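Local coordinates for Thiol:disulfide interchange protein DsbA (Neisseria meningitidis serogroup B, PDB 2ZNM) that probably acts as a periplasmic thiol:disulfide oxidoreductase of the DsbA type, exchanging disulfide bonds with partner proteins, at residues 73-83 and 122-132; 86-94 and 111-119. One frame throughout, in Å; residues are numbered along the deposited sequence.

Contact 1 of 2, residues 73-83 and 122-132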
loop_
_atom_site.group_PDB
_atom_site.type_symbol
_atom_site.label_atom_id
_atom_site.label_comp_id
_atom_site.label_asym_id
_atom_site.label_seq_id
_atom_site.Cartn_x
_atom_site.Cartn_y
_atom_site.Cartn_z
ATOM N N ARG A 73 -9.670 -5.590 2.477
ATOM C CA ARG A 73 -10.640 -4.981 3.397
ATOM C C ARG A 73 -10.030 -4.631 4.762
ATOM O O ARG A 73 -10.385 -3.603 5.352
ATOM C CB ARG A 73 -11.832 -5.909 3.590
ATOM C CG ARG A 73 -12.990 -5.265 4.312
ATOM C CD ARG A 73 -14.171 -6.193 4.372
ATOM N NE ARG A 73 -15.309 -5.523 4.988
ATOM C CZ ARG A 73 -16.521 -6.044 5.105
ATOM N NH1 ARG A 73 -16.785 -7.256 4.642
ATOM N NH2 ARG A 73 -17.474 -5.341 5.688
HETATM N N MSE A 74 -9.132 -5.492 5.262
HETATM C CA MSE A 74 -8.351 -5.182 6.462
HETATM C C MSE A 74 -7.485 -3.920 6.264
HETATM O O MSE A 74 -7.505 -3.006 7.099
HETATM C CB MSE A 74 -7.492 -6.375 6.884
HETATM C CG MSE A 74 -6.731 -6.166 8.194
HETATM SE SE MSE A 74 -7.879 -5.659 9.720
HETATM C CE MSE A 74 -8.488 -7.433 10.297
ATOM N N ALA A 75 -6.749 -3.867 5.153
ATOM C CA ALA A 75 -5.919 -2.697 4.835
ATOM C C ALA A 75 -6.760 -1.442 4.768
ATOM O O ALA A 75 -6.339 -0.400 5.239
ATOM C CB ALA A 75 -5.163 -2.896 3.519
ATOM N N ALA A 76 -7.946 -1.534 4.175
ATOM C CA ALA A 76 -8.818 -0.376 4.095
ATOM C C ALA A 76 -9.301 0.023 5.477
ATOM O O ALA A 76 -9.342 1.196 5.785
ATOM C CB ALA A 76 -9.996 -0.629 3.154
ATOM N N ALA A 77 -9.670 -0.955 6.304
ATOM C CA ALA A 77 -10.122 -0.687 7.672
ATOM C C ALA A 77 -9.073 0.075 8.495
ATOM O O ALA A 77 -9.390 1.087 9.120
ATOM C CB ALA A 77 -10.505 -1.977 8.363
ATOM N N VAL A 78 -7.831 -0.417 8.467
ATOM C CA VAL A 78 -6.693 0.179 9.165
ATOM C C VAL A 78 -6.458 1.635 8.743
ATOM O O VAL A 78 -6.399 2.540 9.591
ATOM C CB VAL A 78 -5.412 -0.658 8.939
ATOM C CG1 VAL A 78 -4.211 0.029 9.531
ATOM C CG2 VAL A 78 -5.560 -2.077 9.544
ATOM N N ASN A 79 -6.328 1.852 7.434
ATOM C CA ASN A 79 -6.169 3.190 6.881
ATOM C C ASN A 79 -7.308 4.108 7.296
ATOM O O ASN A 79 -7.064 5.220 7.778
ATOM C CB ASN A 79 -6.043 3.147 5.345
ATOM C CG ASN A 79 -5.835 4.532 4.734
ATOM O OD1 ASN A 79 -5.255 5.415 5.361
ATOM N ND2 ASN A 79 -6.321 4.728 3.508
ATOM N N LEU A 80 -8.547 3.642 7.126
ATOM C CA LEU A 80 -9.714 4.488 7.383
ATOM C C LEU A 80 -9.986 4.737 8.863
ATOM O O LEU A 80 -10.564 5.761 9.221
ATOM C CB LEU A 80 -10.963 3.936 6.694
ATOM C CG LEU A 80 -10.946 3.931 5.165
ATOM C CD1 LEU A 80 -12.253 3.383 4.669
ATOM C CD2 LEU A 80 -10.668 5.325 4.555
ATOM N N SER A 81 -9.578 3.805 9.719
ATOM C CA SER A 81 -9.733 3.980 11.164
ATOM C C SER A 81 -8.679 4.945 11.734
ATOM O O SER A 81 -8.809 5.424 12.858
ATOM C CB SER A 81 -9.683 2.627 11.880
ATOM O OG SER A 81 -8.482 1.925 11.575
ATOM N N GLY A 82 -7.659 5.244 10.934
ATOM C CA GLY A 82 -6.517 6.028 11.380
ATOM C C GLY A 82 -5.605 5.252 12.330
ATOM O O GLY A 82 -4.957 5.841 13.185
ATOM N N LEU A 83 -5.542 3.931 12.172
ATOM C CA LEU A 83 -4.796 3.081 13.104
ATOM C C LEU A 83 -3.561 2.405 12.490
ATOM O O LEU A 83 -3.124 1.368 12.970
ATOM C CB LEU A 83 -5.724 2.034 13.737
ATOM C CG LEU A 83 -6.756 2.476 14.780
ATOM C CD1 LEU A 83 -7.690 1.311 15.114
ATOM C CD2 LEU A 83 -6.121 3.025 16.060
ATOM N N LYS A 122 -12.784 0.201 17.280
ATOM C CA LYS A 122 -12.651 1.290 16.298
ATOM C C LYS A 122 -12.250 0.772 14.919
ATOM O O LYS A 122 -12.760 1.233 13.897
ATOM C CB LYS A 122 -11.659 2.356 16.776
ATOM C CG LYS A 122 -11.435 3.469 15.766
ATOM C CD LYS A 122 -10.615 4.608 16.327
ATOM C CE LYS A 122 -10.930 5.902 15.577
ATOM N NZ LYS A 122 -12.360 6.339 15.741
ATOM N N LEU A 123 -11.336 -0.192 14.906
ATOM C CA LEU A 123 -10.912 -0.841 13.683
ATOM C C LEU A 123 -12.051 -1.566 12.974
ATOM O O LEU A 123 -12.137 -1.545 11.743
ATOM C CB LEU A 123 -9.792 -1.836 13.984
ATOM C CG LEU A 123 -9.128 -2.505 12.781
ATOM C CD1 LEU A 123 -8.647 -1.456 11.795
ATOM C CD2 LEU A 123 -7.989 -3.402 13.224
HETATM N N MSE A 124 -12.900 -2.224 13.754
HETATM C CA MSE A 124 -13.995 -3.010 13.202
HETATM C C MSE A 124 -15.167 -2.149 12.728
HETATM O O MSE A 124 -15.880 -2.526 11.805
HETATM C CB MSE A 124 -14.443 -4.085 14.197
HETATM C CG MSE A 124 -13.494 -5.275 14.264
HETATM SE SE MSE A 124 -13.040 -6.019 12.487
HETATM C CE MSE A 124 -11.244 -5.322 12.229
ATOM N N ARG A 125 -15.337 -0.992 13.361
ATOM C CA ARG A 125 -16.289 0.031 12.933
ATOM C C ARG A 125 -15.932 0.511 11.524
ATOM O O ARG A 125 -16.801 0.660 10.681
ATOM C CB ARG A 125 -16.250 1.202 13.918
ATOM C CG ARG A 125 -17.594 1.606 14.477
ATOM C CD ARG A 125 -17.498 1.923 15.973
ATOM N NE ARG A 125 -16.457 2.911 16.279
ATOM C CZ ARG A 125 -15.784 2.976 17.429
ATOM N NH1 ARG A 125 -16.020 2.109 18.412
ATOM N NH2 ARG A 125 -14.862 3.914 17.595
ATOM N N ALA A 126 -14.645 0.732 11.272
ATOM C CA ALA A 126 -14.169 1.108 9.942
ATOM C C ALA A 126 -14.281 -0.061 8.958
ATOM O O ALA A 126 -14.494 0.138 7.758
ATOM C CB ALA A 126 -12.728 1.601 10.006
ATOM N N TYR A 127 -14.139 -1.269 9.486
ATOM C CA TYR A 127 -14.132 -2.498 8.706
ATOM C C TYR A 127 -15.502 -2.808 8.084
ATOM O O TYR A 127 -15.578 -3.317 6.962
ATOM C CB TYR A 127 -13.692 -3.637 9.623
ATOM C CG TYR A 127 -13.371 -4.943 8.957
ATOM C CD1 TYR A 127 -12.048 -5.309 8.710
ATOM C CD2 TYR A 127 -14.384 -5.833 8.607
ATOM C CE1 TYR A 127 -11.737 -6.526 8.120
ATOM C CE2 TYR A 127 -14.089 -7.044 8.009
ATOM C CZ TYR A 127 -12.766 -7.393 7.771
ATOM O OH TYR A 127 -12.480 -8.605 7.185
ATOM N N ASP A 128 -16.567 -2.490 8.820
ATOM C CA ASP A 128 -17.935 -2.809 8.419
ATOM C C ASP A 128 -18.642 -1.593 7.844
ATOM O O ASP A 128 -19.871 -1.581 7.703
ATOM C CB ASP A 128 -18.726 -3.348 9.613
ATOM C CG ASP A 128 -18.263 -4.728 10.063
ATOM O OD1 ASP A 128 -17.614 -5.447 9.276
ATOM O OD2 ASP A 128 -18.571 -5.102 11.213
ATOM N N SER A 129 -17.872 -0.560 7.527
ATOM C CA SER A 129 -18.440 0.636 6.917
ATOM C C SER A 129 -18.326 0.513 5.389
ATOM O O SER A 129 -17.420 -0.173 4.891
ATOM C CB SER A 129 -17.747 1.897 7.428
ATOM O OG SER A 129 -16.629 2.203 6.625
ATOM N N PRO A 130 -19.241 1.172 4.647
ATOM C CA PRO A 130 -19.260 1.048 3.186
ATOM C C PRO A 130 -17.984 1.539 2.511
ATOM O O PRO A 130 -17.589 0.996 1.484
ATOM C CB PRO A 130 -20.474 1.909 2.759
ATOM C CG PRO A 130 -20.750 2.802 3.905
ATOM C CD PRO A 130 -20.319 2.049 5.139
ATOM N N GLU A 131 -17.358 2.555 3.096
ATOM C CA GLU A 131 -16.086 3.097 2.618
ATOM C C GLU A 131 -15.007 2.016 2.476
ATOM O O GLU A 131 -14.336 1.935 1.447
ATOM C CB GLU A 131 -15.608 4.235 3.536
ATOM C CG GLU A 131 -16.456 5.538 3.464
ATOM C CD GLU A 131 -17.771 5.489 4.266
ATOM O OE1 GLU A 131 -17.973 4.555 5.082
ATOM O OE2 GLU A 131 -18.608 6.408 4.077
ATOM N N ALA A 132 -14.866 1.169 3.490
ATOM C CA ALA A 132 -13.813 0.144 3.504
ATOM C C ALA A 132 -14.080 -1.020 2.539
ATOM O O ALA A 132 -13.148 -1.544 1.923
ATOM C CB ALA A 132 -13.598 -0.380 4.907
#
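Arg73 and Tyr127 carry one end of this contact, which packs helix 69-81 against helix 120-127 and the start of helix 130-145 in the helical domain inserted into the thioredoxin fold of DsbA-like proteins. The axes of 73-81 and 122-127 come within 8.0 Å of each other, with their N-to-C directions 117° apart. Arg73 crosses the tyrosine with its chain fully extended, and its CD sits over the ring face, 4.1 Å from the centroid of Tyr127. Beyond it the guanidinium lies nearly parallel to the ring, their planes 12° apart, with CE2 of Tyr127 over one of its faces. NE and NH2 grip one atom side-on: Arg73 NE gives Tyr127 O a hydrogen bond of 3.0 Å, and Arg73 NH2 reaches the same Tyr127 O at 3.1 Å. Tyr127 is the last helical residue; carbonyls at a helix C-terminus lack donors from a next turn, so a long cation with two N-H groups suits the place. Asp128 adds charge alone: its OD1 is 3.6 Å from Arg73 NH2 but well outside the guanidinium plane, and its firmer partner is Arg105, which bridges the same OD1.

Leu123 is the knob of the other end, set among Met74, Ala77, Val78 and Ser81. With CG anti to the backbone N (chi1 -174°), it sends its two methyls to different walls of the hole: CD1 approaches Ser81 OG to 3.4 Å, while CD2 lies 4.2 Å from the selenium of Met74, a selenomethionine. That selenium also stands at the edge of the Tyr127 ring, a Met-aromatic contact. Between these ends the small Ala77 lets the backbones come close, its methyl packing on Tyr127 CD1. Ala76 and Leu80 meet Ala132 of helix 130-145, Leu80 CD1 lying 3.6 Å from Ala132 N.

Contact 2 of 2, residues 86-94 and 111-119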
loop_
_atom_site.group_PDB
_atom_site.type_symbol
_atom_site.label_atom_id
_atom_site.label_comp_id
_atom_site.label_asym_id
_atom_site.label_seq_id
_atom_site.Cartn_x
_atom_site.Cartn_y
_atom_site.Cartn_z
ATOM N N GLN A 86 -0.645 1.747 15.033
ATOM C CA GLN A 86 -1.084 0.992 16.211
ATOM C C GLN A 86 -1.491 -0.430 15.819
ATOM O O GLN A 86 -1.408 -1.342 16.635
ATOM C CB GLN A 86 -2.265 1.691 16.900
ATOM C CG GLN A 86 -1.961 3.032 17.582
ATOM C CD GLN A 86 -1.735 4.189 16.606
ATOM O OE1 GLN A 86 -1.004 5.140 16.912
ATOM N NE2 GLN A 86 -2.367 4.120 15.435
ATOM N N ALA A 87 -1.917 -0.613 14.569
ATOM C CA ALA A 87 -2.569 -1.855 14.144
ATOM C C ALA A 87 -1.819 -2.679 13.110
ATOM O O ALA A 87 -1.841 -3.909 13.183
ATOM C CB ALA A 87 -3.999 -1.584 13.659
ATOM N N ASN A 88 -1.165 -2.031 12.147
ATOM C CA ASN A 88 -0.513 -2.780 11.064
ATOM C C ASN A 88 0.512 -3.810 11.554
ATOM O O ASN A 88 0.558 -4.920 11.010
ATOM C CB ASN A 88 0.154 -1.854 10.041
ATOM C CG ASN A 88 -0.779 -1.408 8.957
ATOM O OD1 ASN A 88 -1.682 -2.137 8.543
ATOM N ND2 ASN A 88 -0.546 -0.214 8.452
ATOM N N PRO A 89 1.343 -3.451 12.557
ATOM C CA PRO A 89 2.310 -4.451 13.026
ATOM C C PRO A 89 1.656 -5.776 13.433
ATOM O O PRO A 89 2.117 -6.849 13.001
ATOM C CB PRO A 89 2.991 -3.753 14.228
ATOM C CG PRO A 89 2.890 -2.295 13.911
ATOM C CD PRO A 89 1.509 -2.164 13.272
ATOM N N ALA A 90 0.593 -5.687 14.240
ATOM C CA ALA A 90 -0.243 -6.835 14.620
ATOM C C ALA A 90 -0.953 -7.512 13.429
ATOM O O ALA A 90 -1.234 -8.699 13.480
ATOM C CB ALA A 90 -1.265 -6.420 15.686
ATOM N N VAL A 91 -1.239 -6.767 12.364
ATOM C CA VAL A 91 -1.846 -7.360 11.170
ATOM C C VAL A 91 -0.818 -8.191 10.376
ATOM O O VAL A 91 -1.072 -9.356 10.043
ATOM C CB VAL A 91 -2.540 -6.311 10.261
ATOM C CG1 VAL A 91 -3.129 -6.979 9.022
ATOM C CG2 VAL A 91 -3.630 -5.561 11.025
ATOM N N PHE A 92 0.340 -7.609 10.073
ATOM C CA PHE A 92 1.419 -8.392 9.471
ATOM C C PHE A 92 1.656 -9.702 10.224
ATOM O O PHE A 92 1.749 -10.768 9.608
ATOM C CB PHE A 92 2.722 -7.584 9.428
ATOM C CG PHE A 92 2.784 -6.592 8.306
ATOM C CD1 PHE A 92 3.137 -7.000 7.023
ATOM C CD2 PHE A 92 2.515 -5.252 8.533
ATOM C CE1 PHE A 92 3.207 -6.092 5.984
ATOM C CE2 PHE A 92 2.568 -4.337 7.497
ATOM C CZ PHE A 92 2.916 -4.757 6.220
ATOM N N LYS A 93 1.744 -9.618 11.553
ATOM C CA LYS A 93 2.150 -10.743 12.385
ATOM C C LYS A 93 1.126 -11.866 12.331
ATOM O O LYS A 93 1.483 -13.040 12.370
ATOM C CB LYS A 93 2.355 -10.288 13.831
ATOM C CG LYS A 93 2.767 -11.406 14.796
ATOM C CD LYS A 93 3.149 -10.875 16.161
ATOM C CE LYS A 93 2.808 -11.863 17.244
ATOM N NZ LYS A 93 3.521 -11.509 18.524
ATOM N N ALA A 94 -0.146 -11.491 12.265
ATOM C CA ALA A 94 -1.243 -12.442 12.211
ATOM C C ALA A 94 -1.220 -13.151 10.847
ATOM O O ALA A 94 -1.388 -14.357 10.766
ATOM C CB ALA A 94 -2.560 -11.714 12.436
ATOM N N TRP A 111 -10.571 -11.695 16.081
ATOM C CA TRP A 111 -9.160 -11.342 16.263
ATOM C C TRP A 111 -8.970 -9.900 16.768
ATOM O O TRP A 111 -8.237 -9.673 17.735
ATOM C CB TRP A 111 -8.371 -11.555 14.964
ATOM C CG TRP A 111 -6.985 -10.966 14.995
ATOM C CD1 TRP A 111 -5.865 -11.533 15.535
ATOM C CD2 TRP A 111 -6.574 -9.692 14.467
ATOM N NE1 TRP A 111 -4.784 -10.692 15.376
ATOM C CE2 TRP A 111 -5.192 -9.560 14.724
ATOM C CE3 TRP A 111 -7.240 -8.651 13.799
ATOM C CZ2 TRP A 111 -4.467 -8.439 14.333
ATOM C CZ3 TRP A 111 -6.523 -7.544 13.421
ATOM C CH2 TRP A 111 -5.146 -7.445 13.689
ATOM N N ALA A 112 -9.632 -8.946 16.110
ATOM C CA ALA A 112 -9.495 -7.525 16.429
ATOM C C ALA A 112 -9.862 -7.207 17.871
ATOM O O ALA A 112 -9.157 -6.457 18.541
ATOM C CB ALA A 112 -10.328 -6.684 15.475
ATOM N N LEU A 113 -10.963 -7.789 18.337
ATOM C CA LEU A 113 -11.480 -7.534 19.683
ATOM C C LEU A 113 -10.580 -8.083 20.810
ATOM O O LEU A 113 -10.533 -7.513 21.898
ATOM C CB LEU A 113 -12.920 -8.056 19.810
ATOM C CG LEU A 113 -14.135 -7.194 19.407
ATOM C CD1 LEU A 113 -14.345 -6.047 20.390
ATOM C CD2 LEU A 113 -14.079 -6.667 17.985
ATOM N N SER A 114 -9.858 -9.169 20.533
ATOM C CA SER A 114 -8.920 -9.772 21.488
ATOM C C SER A 114 -7.543 -9.076 21.562
ATOM O O SER A 114 -6.721 -9.419 22.415
ATOM C CB SER A 114 -8.727 -11.259 21.162
ATOM O OG SER A 114 -8.062 -11.430 19.917
ATOM N N GLN A 115 -7.290 -8.107 20.687
ATOM C CA GLN A 115 -5.972 -7.458 20.630
ATOM C C GLN A 115 -5.730 -6.410 21.755
ATOM O O GLN A 115 -6.571 -5.528 21.986
ATOM C CB GLN A 115 -5.743 -6.871 19.228
ATOM C CG GLN A 115 -4.314 -7.020 18.700
ATOM C CD GLN A 115 -3.902 -8.449 18.328
ATOM O OE1 GLN A 115 -2.711 -8.731 18.157
ATOM N NE2 GLN A 115 -4.874 -9.347 18.199
ATOM N N LYS A 116 -4.592 -6.523 22.452
ATOM C CA LYS A 116 -4.267 -5.655 23.606
ATOM C C LYS A 116 -3.748 -4.261 23.233
ATOM O O LYS A 116 -3.877 -3.312 24.019
ATOM C CB LYS A 116 -3.203 -6.301 24.505
ATOM C CG LYS A 116 -3.580 -7.605 25.187
ATOM C CD LYS A 116 -2.306 -8.338 25.591
ATOM C CE LYS A 116 -2.598 -9.699 26.191
ATOM N NZ LYS A 116 -1.339 -10.414 26.574
ATOM N N GLY A 117 -3.148 -4.149 22.050
ATOM C CA GLY A 117 -2.369 -2.968 21.683
ATOM C C GLY A 117 -3.055 -1.853 20.913
ATOM O O GLY A 117 -2.402 -0.879 20.533
ATOM N N PHE A 118 -4.357 -1.990 20.665
ATOM C CA PHE A 118 -5.120 -0.974 19.931
ATOM C C PHE A 118 -6.623 -1.188 20.091
ATOM O O PHE A 118 -7.056 -2.289 20.438
ATOM C CB PHE A 118 -4.720 -0.932 18.441
ATOM C CG PHE A 118 -4.983 -2.209 17.697
ATOM C CD1 PHE A 118 -6.250 -2.484 17.183
ATOM C CD2 PHE A 118 -3.961 -3.138 17.500
ATOM C CE1 PHE A 118 -6.504 -3.670 16.503
ATOM C CE2 PHE A 118 -4.198 -4.323 16.806
ATOM C CZ PHE A 118 -5.475 -4.593 16.306
ATOM N N ASP A 119 -7.398 -0.126 19.853
ATOM C CA ASP A 119 -8.865 -0.165 19.841
ATOM C C ASP A 119 -9.342 -1.024 18.678
ATOM O O ASP A 119 -9.377 -0.576 17.525
ATOM C CB ASP A 119 -9.429 1.252 19.689
ATOM C CG ASP A 119 -10.867 1.384 20.196
ATOM O OD1 ASP A 119 -11.632 0.390 20.192
ATOM O OD2 ASP A 119 -11.239 2.509 20.604
HETATM O O HOH W 1 -0.931 -10.187 15.613
#
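Ala90 O is held by a water, which donates to it at 2.6 Å, and by Ala94 N, its helical partner at 3.2 Å. The water also reaches Gln115 OE1, but weakly, at 3.4 Å, and so makes a loose polar bridge across the gap. It joins helix 84-97 to the end of helix 105-113 and the loop after it, all within the helical domain that DsbA-like proteins add to the thioredoxin fold. No direct hydrogen bond spans the two segments, and the rest is packing of aromatic rings on small side chains.

Trp111 brings its six-membered ring up to the helix: CH2 comes within 3.6 Å of Val91 CG2, while the pyrrole side rests near the methyl of Ala94. The small methyls of Ala90 and Ala94 allow the indole to come close to the backbone, Trp111 CZ2 lying 3.4 Å from Ala90 O.

Phe118 serves the earlier turn. Its ring is brought in by a chi1 of 62°, CG standing between the backbone N and carbonyl carbon, and Ala87 CB sits almost exactly over its centre, 4.0 Å from the Phe118 centroid and 4° off the ring normal. Ala90 CB lies at the ring edge instead, 3.8 Å from Phe118 CE2. The helix is kinked where Pro89, whose N carries no hydrogen, and Ala90 make no bond to the turn before, and Gln86 O lies 3.2 Å from Phe118 CD2.

Contact 2 is nested along the chain inside the loop that contact 1 closes, and their centres lie about 13 Å apart. They share borders: Leu123 CD2 of contact 1 packs 3.6 Å from Phe118 CE1 of contact 2, and Met124 CE lies 3.6 Å from Ala112 CB. Met74 also touches both Val91 and Trp111, so the two packings are continuous through Met74. Toward the redox site, Val78 CG1 lies 3.5 Å from Asn88 OD1, which hydrogen-bonds Tyr32 OH; Phe92 meets the rings of Tyr32 and His36. Tyr32 precedes Cys34 and Cys37 in sequence and His36 lies between them; this predicted redox-active pair is not disulfide-bonded here.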